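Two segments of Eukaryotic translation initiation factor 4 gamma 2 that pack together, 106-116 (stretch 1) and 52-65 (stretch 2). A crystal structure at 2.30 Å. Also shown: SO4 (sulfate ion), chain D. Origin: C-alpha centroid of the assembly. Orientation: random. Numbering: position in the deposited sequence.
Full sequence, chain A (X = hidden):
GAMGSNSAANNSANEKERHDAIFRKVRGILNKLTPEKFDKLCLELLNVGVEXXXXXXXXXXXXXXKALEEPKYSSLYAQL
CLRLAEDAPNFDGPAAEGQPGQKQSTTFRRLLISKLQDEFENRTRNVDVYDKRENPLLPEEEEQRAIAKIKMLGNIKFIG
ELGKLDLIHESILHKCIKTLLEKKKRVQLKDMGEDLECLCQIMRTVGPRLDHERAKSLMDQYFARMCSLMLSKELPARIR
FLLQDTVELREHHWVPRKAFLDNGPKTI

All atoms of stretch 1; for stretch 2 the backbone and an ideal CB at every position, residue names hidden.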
# COMPACT_ATOMS: atom_id res chain seq x y z
N THR A 106 -15.29 11.63 0.17
CA THR A 106 -15.41 12.18 -1.17
C THR A 106 -15.17 11.16 -2.28
O THR A 106 -14.75 10.02 -2.03
CB THR A 106 -14.41 13.33 -1.41
OG1 THR A 106 -13.08 12.80 -1.40
CG2 THR A 106 -14.52 14.39 -0.32
N THR A 107 -15.44 11.59 -3.51
CA THR A 107 -15.27 10.77 -4.69
C THR A 107 -13.85 10.21 -4.73
O THR A 107 -13.66 8.99 -4.82
CB THR A 107 -15.53 11.62 -5.97
OG1 THR A 107 -16.86 12.15 -5.92
CG2 THR A 107 -15.38 10.78 -7.23
N PHE A 108 -12.86 11.10 -4.66
CA PHE A 108 -11.47 10.66 -4.70
C PHE A 108 -11.20 9.57 -3.67
O PHE A 108 -10.72 8.49 -4.02
CB PHE A 108 -10.51 11.82 -4.45
CG PHE A 108 -9.06 11.43 -4.64
CD1 PHE A 108 -8.51 11.34 -5.92
CD2 PHE A 108 -8.28 11.06 -3.55
CE1 PHE A 108 -7.20 10.88 -6.11
CE2 PHE A 108 -6.97 10.59 -3.73
CZ PHE A 108 -6.43 10.50 -5.01
N ARG A 109 -11.51 9.86 -2.40
CA ARG A 109 -11.27 8.91 -1.32
C ARG A 109 -11.89 7.55 -1.56
O ARG A 109 -11.26 6.53 -1.31
CB ARG A 109 -11.77 9.47 0.02
CG ARG A 109 -10.91 10.61 0.60
CD ARG A 109 -11.47 11.10 1.92
NE ARG A 109 -10.77 12.26 2.46
CZ ARG A 109 -9.59 12.21 3.07
NH1 ARG A 109 -8.97 11.05 3.24
NH2 ARG A 109 -9.03 13.32 3.53
N ARG A 110 -13.13 7.54 -2.04
CA ARG A 110 -13.87 6.32 -2.33
C ARG A 110 -13.25 5.48 -3.45
O ARG A 110 -13.13 4.27 -3.33
CB ARG A 110 -15.32 6.68 -2.68
CG ARG A 110 -16.12 5.56 -3.36
CD ARG A 110 -17.57 5.97 -3.57
NE ARG A 110 -17.77 6.94 -4.65
CZ ARG A 110 -17.73 6.64 -5.94
NH1 ARG A 110 -17.93 7.59 -6.86
NH2 ARG A 110 -17.49 5.39 -6.33
N LEU A 111 -12.86 6.11 -4.55
CA LEU A 111 -12.27 5.37 -5.66
C LEU A 111 -10.85 4.88 -5.36
O LEU A 111 -10.41 3.87 -5.92
CB LEU A 111 -12.29 6.23 -6.93
CG LEU A 111 -13.66 6.62 -7.50
CD1 LEU A 111 -13.48 7.62 -8.65
CD2 LEU A 111 -14.43 5.38 -7.99
N LEU A 112 -10.13 5.58 -4.48
CA LEU A 112 -8.77 5.17 -4.14
C LEU A 112 -8.84 3.84 -3.38
O LEU A 112 -8.14 2.87 -3.71
CB LEU A 112 -8.08 6.23 -3.26
CG LEU A 112 -6.55 6.40 -3.36
CD1 LEU A 112 -6.01 7.00 -2.07
CD2 LEU A 112 -5.89 5.07 -3.63
N ILE A 113 -9.68 3.80 -2.35
CA ILE A 113 -9.85 2.59 -1.55
C ILE A 113 -10.21 1.42 -2.46
O ILE A 113 -9.63 0.34 -2.35
CB ILE A 113 -10.97 2.79 -0.48
CG1 ILE A 113 -10.44 3.66 0.66
CG2 ILE A 113 -11.46 1.43 0.03
CD1 ILE A 113 -11.51 4.19 1.58
N SER A 114 -11.16 1.67 -3.35
CA SER A 114 -11.62 0.66 -4.30
C SER A 114 -10.49 0.12 -5.18
O SER A 114 -10.39 -1.08 -5.38
CB SER A 114 -12.73 1.24 -5.17
OG SER A 114 -13.03 0.38 -6.24
N LYS A 115 -9.66 1.02 -5.71
CA LYS A 115 -8.56 0.63 -6.58
C LYS A 115 -7.51 -0.25 -5.88
O LYS A 115 -7.06 -1.24 -6.45
CB LYS A 115 -7.86 1.86 -7.17
CG LYS A 115 -6.61 1.54 -7.99
CD LYS A 115 -6.90 1.33 -9.48
CE LYS A 115 -7.70 0.08 -9.78
NZ LYS A 115 -7.92 -0.10 -11.25
N LEU A 116 -7.11 0.11 -4.67
CA LEU A 116 -6.12 -0.71 -3.99
C LEU A 116 -6.64 -2.10 -3.65
O LEU A 116 -5.89 -3.06 -3.65
CB LEU A 116 -5.59 -0.00 -2.75
CG LEU A 116 -4.39 0.79 -3.27
CD1 LEU A 116 -4.48 2.22 -2.85
CD2 LEU A 116 -3.11 0.12 -2.80
N UNK A 52 -13.02 16.40 -12.96
CA UNK A 52 -14.27 15.63 -12.83
C UNK A 52 -14.06 14.19 -12.37
O UNK A 52 -12.93 13.76 -12.15
CB UNK A 52 -15.01 15.62 -14.17
N UNK A 53 -15.15 13.44 -12.24
CA UNK A 53 -15.05 12.05 -11.81
C UNK A 53 -14.19 11.23 -12.77
O UNK A 53 -13.30 10.49 -12.35
CB UNK A 53 -16.44 11.43 -11.70
N UNK A 54 -14.47 11.37 -14.06
CA UNK A 54 -13.75 10.64 -15.10
C UNK A 54 -12.24 10.88 -15.03
O UNK A 54 -11.46 9.93 -15.11
CB UNK A 54 -14.28 11.04 -16.48
N UNK A 55 -11.84 12.13 -14.88
CA UNK A 55 -10.43 12.46 -14.79
C UNK A 55 -9.83 11.89 -13.51
O UNK A 55 -8.68 11.43 -13.51
CB UNK A 55 -10.23 13.98 -14.85
N UNK A 56 -10.59 11.92 -12.41
CA UNK A 56 -10.10 11.37 -11.15
C UNK A 56 -9.79 9.87 -11.28
O UNK A 56 -8.76 9.39 -10.78
CB UNK A 56 -11.13 11.60 -10.04
N UNK A 57 -10.68 9.13 -11.95
CA UNK A 57 -10.48 7.68 -12.13
C UNK A 57 -9.17 7.35 -12.83
O UNK A 57 -8.49 6.39 -12.44
CB UNK A 57 -11.64 7.09 -12.93
N UNK A 58 -8.82 8.12 -13.85
CA UNK A 58 -7.58 7.89 -14.57
C UNK A 58 -6.36 8.25 -13.73
O UNK A 58 -5.41 7.47 -13.64
CB UNK A 58 -7.57 8.69 -15.87
N UNK A 59 -6.41 9.43 -13.12
CA UNK A 59 -5.32 9.88 -12.26
C UNK A 59 -4.96 8.81 -11.22
O UNK A 59 -3.79 8.50 -11.02
CB UNK A 59 -5.70 11.19 -11.56
N UNK A 60 -5.98 8.25 -10.56
CA UNK A 60 -5.76 7.21 -9.55
C UNK A 60 -5.14 5.96 -10.16
O UNK A 60 -4.26 5.33 -9.57
CB UNK A 60 -7.08 6.85 -8.86
N UNK A 61 -5.61 5.60 -11.36
CA UNK A 61 -5.10 4.45 -12.07
C UNK A 61 -3.61 4.63 -12.37
O UNK A 61 -2.80 3.71 -12.20
CB UNK A 61 -5.89 4.23 -13.36
N UNK A 62 -3.23 5.83 -12.81
CA UNK A 62 -1.83 6.09 -13.14
C UNK A 62 -0.90 6.14 -11.92
O UNK A 62 0.22 5.61 -11.96
CB UNK A 62 -1.73 7.41 -13.90
N UNK A 63 -1.38 6.75 -10.84
CA UNK A 63 -0.61 6.88 -9.60
C UNK A 63 -0.27 5.49 -9.04
O UNK A 63 0.90 5.20 -8.74
CB UNK A 63 -1.39 7.70 -8.57
N UNK A 64 -1.28 4.64 -8.89
CA UNK A 64 -1.06 3.30 -8.37
C UNK A 64 -0.15 2.51 -9.32
O UNK A 64 0.64 1.68 -8.88
CB UNK A 64 -2.39 2.58 -8.17
N UNK A 65 -0.28 2.78 -10.62
CA UNK A 65 0.55 2.15 -11.66
C UNK A 65 2.03 2.43 -11.33
O UNK A 65 2.84 1.52 -11.23
CB UNK A 65 0.19 2.68 -13.05
S SO4 D . -18.72 5.16 -10.19
O1 SO4 D . -19.66 4.03 -10.10
O2 SO4 D . -19.08 6.19 -9.20
O3 SO4 D . -17.36 4.67 -9.93
O4 SO4 D . -18.79 5.75 -11.54

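Two helices cross here at 41° between their N-to-C directions, with axes 10.1 Å apart at closest approach, and no hydrogen bond links them; the fit is one of side-chain packing.

Position 52 directly precedes the helix, and its CA-to-CB bond points away from stretch 1. An N-cap favours Ser, Thr, Asp or Asn; it is Ser52.

Position 53 points sideways, its ideal CB 4.6 Å from Thr107 CG2, with the sulfate and the Arg110 guanidinium farther out. A long cationic chain could pass the methyl and reach the anion. Lys53 does so: its CG lies 4.2 Å from Thr107 CG2, and its NZ donates to SO4 O4 at 3.1 Å and SO4 O2 at 3.2 Å. Arg110 NH1 also donates to SO4 O2, at 3.0 Å, so the anion offsets the crowding of positive charge.

Positions 54 and 55 meet nothing of stretch 1, which leaves the choice open; they are Leu54 and Ile55.

Position 56 points toward Thr107, Phe108 and Leu111, all offering carbon. Leu, Ile or Met would suit. Leu56 sets CD1 3.9 Å from Thr107 CG2 and CD2 4.1 Å from Phe108 CD1, at the edge of the ring.

Position 57 points sideways, its ideal CB 4.7 Å from Leu111 CD1, with the sulfate again within reach of a long chain. Lys or Arg could combine apolar contact with charge. In Lys57, CG packs 3.7 Å from Leu111 CD1 and NZ donates to SO4 O4 at 3.0 Å.

Positions 58 and 59 have no ideal-CB neighbour in stretch 1 within 5.5 Å, so many residues would do; they are Gly58 and Val59.

Position 60 points toward a hollow formed by Phe108, Leu111, Leu112 and Lys115. A medium-sized aliphatic knob, Ile, Leu or perhaps Met, is expected. Ile60 fills it, with CG1 3.4 Å from Phe108 CE1, CD1 3.7 Å from Leu111 CB and CG2 3.9 Å from Lys115 CB.

Position 61 points sideways, its ideal CB 4.9 Å from Lys115 CD. An acid might attract the lysine's charge, while an apolar chain could pack along it. Leu61 brings CD1 within 3.7 Å of Lys115 NZ.

Positions 62 and 65 are out of reach, so stretch 1 sets no demand; they hold Leu62 and Asp65. Position 63 points toward stretch 1 but is distant; a medium or large apolar chain could extend that way, and it is Ile63.

Position 64 points toward Lys115, its ideal CB 4.3 Å from Lys115 CG, so a compact apolar residue suits. Val64 places CG2 3.9 Å from Lys115 CG.

Stretch 2 52-65: SKLILKGVILLIVD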
# COMPACT_ATOMS: atom_id res chain seq x y z
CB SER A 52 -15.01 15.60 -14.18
OG SER A 52 -14.29 14.81 -15.11
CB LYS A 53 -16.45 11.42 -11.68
CG LYS A 53 -16.42 9.96 -11.23
CD LYS A 53 -17.73 9.48 -10.58
CE LYS A 53 -18.85 9.30 -11.59
NZ LYS A 53 -20.03 8.59 -11.01
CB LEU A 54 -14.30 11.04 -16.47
CG LEU A 54 -13.69 10.35 -17.69
CD1 LEU A 54 -14.72 10.29 -18.82
CD2 LEU A 54 -12.41 11.09 -18.13
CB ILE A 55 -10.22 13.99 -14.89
CG1 ILE A 55 -10.48 14.44 -16.33
CG2 ILE A 55 -8.81 14.36 -14.48
CD1 ILE A 55 -10.46 15.93 -16.52
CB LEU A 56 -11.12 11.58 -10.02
CG LEU A 56 -11.37 13.00 -9.50
CD1 LEU A 56 -12.40 12.97 -8.37
CD2 LEU A 56 -10.05 13.60 -9.00
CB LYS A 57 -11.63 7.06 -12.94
CG LYS A 57 -12.96 6.94 -12.20
CD LYS A 57 -14.01 6.29 -13.09
CE LYS A 57 -15.33 6.16 -12.37
NZ LYS A 57 -16.38 5.65 -13.27
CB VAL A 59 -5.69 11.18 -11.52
CG1 VAL A 59 -4.63 11.51 -10.46
CG2 VAL A 59 -5.83 12.32 -12.52
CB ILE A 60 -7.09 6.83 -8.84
CG1 ILE A 60 -7.55 8.00 -7.96
CG2 ILE A 60 -6.91 5.58 -8.00
CD1 ILE A 60 -8.96 7.87 -7.43
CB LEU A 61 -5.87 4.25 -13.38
CG LEU A 61 -5.38 3.08 -14.25
CD1 LEU A 61 -5.57 1.77 -13.47
CD2 LEU A 61 -6.15 3.05 -15.55
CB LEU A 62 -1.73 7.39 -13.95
CG LEU A 62 -2.36 7.31 -15.34
CD1 LEU A 62 -2.39 8.69 -15.99
CD2 LEU A 62 -1.58 6.31 -16.21
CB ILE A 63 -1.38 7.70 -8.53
CG1 ILE A 63 -1.47 9.17 -8.97
CG2 ILE A 63 -0.69 7.61 -7.18
CD1 ILE A 63 -2.25 10.07 -8.01
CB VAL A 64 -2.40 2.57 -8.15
CG1 VAL A 64 -2.14 1.16 -7.65
CG2 VAL A 64 -3.24 3.34 -7.13
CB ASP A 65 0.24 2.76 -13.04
CG ASP A 65 -0.63 1.87 -13.92
OD1 ASP A 65 -1.16 0.85 -13.42
OD2 ASP A 65 -0.77 2.20 -15.13
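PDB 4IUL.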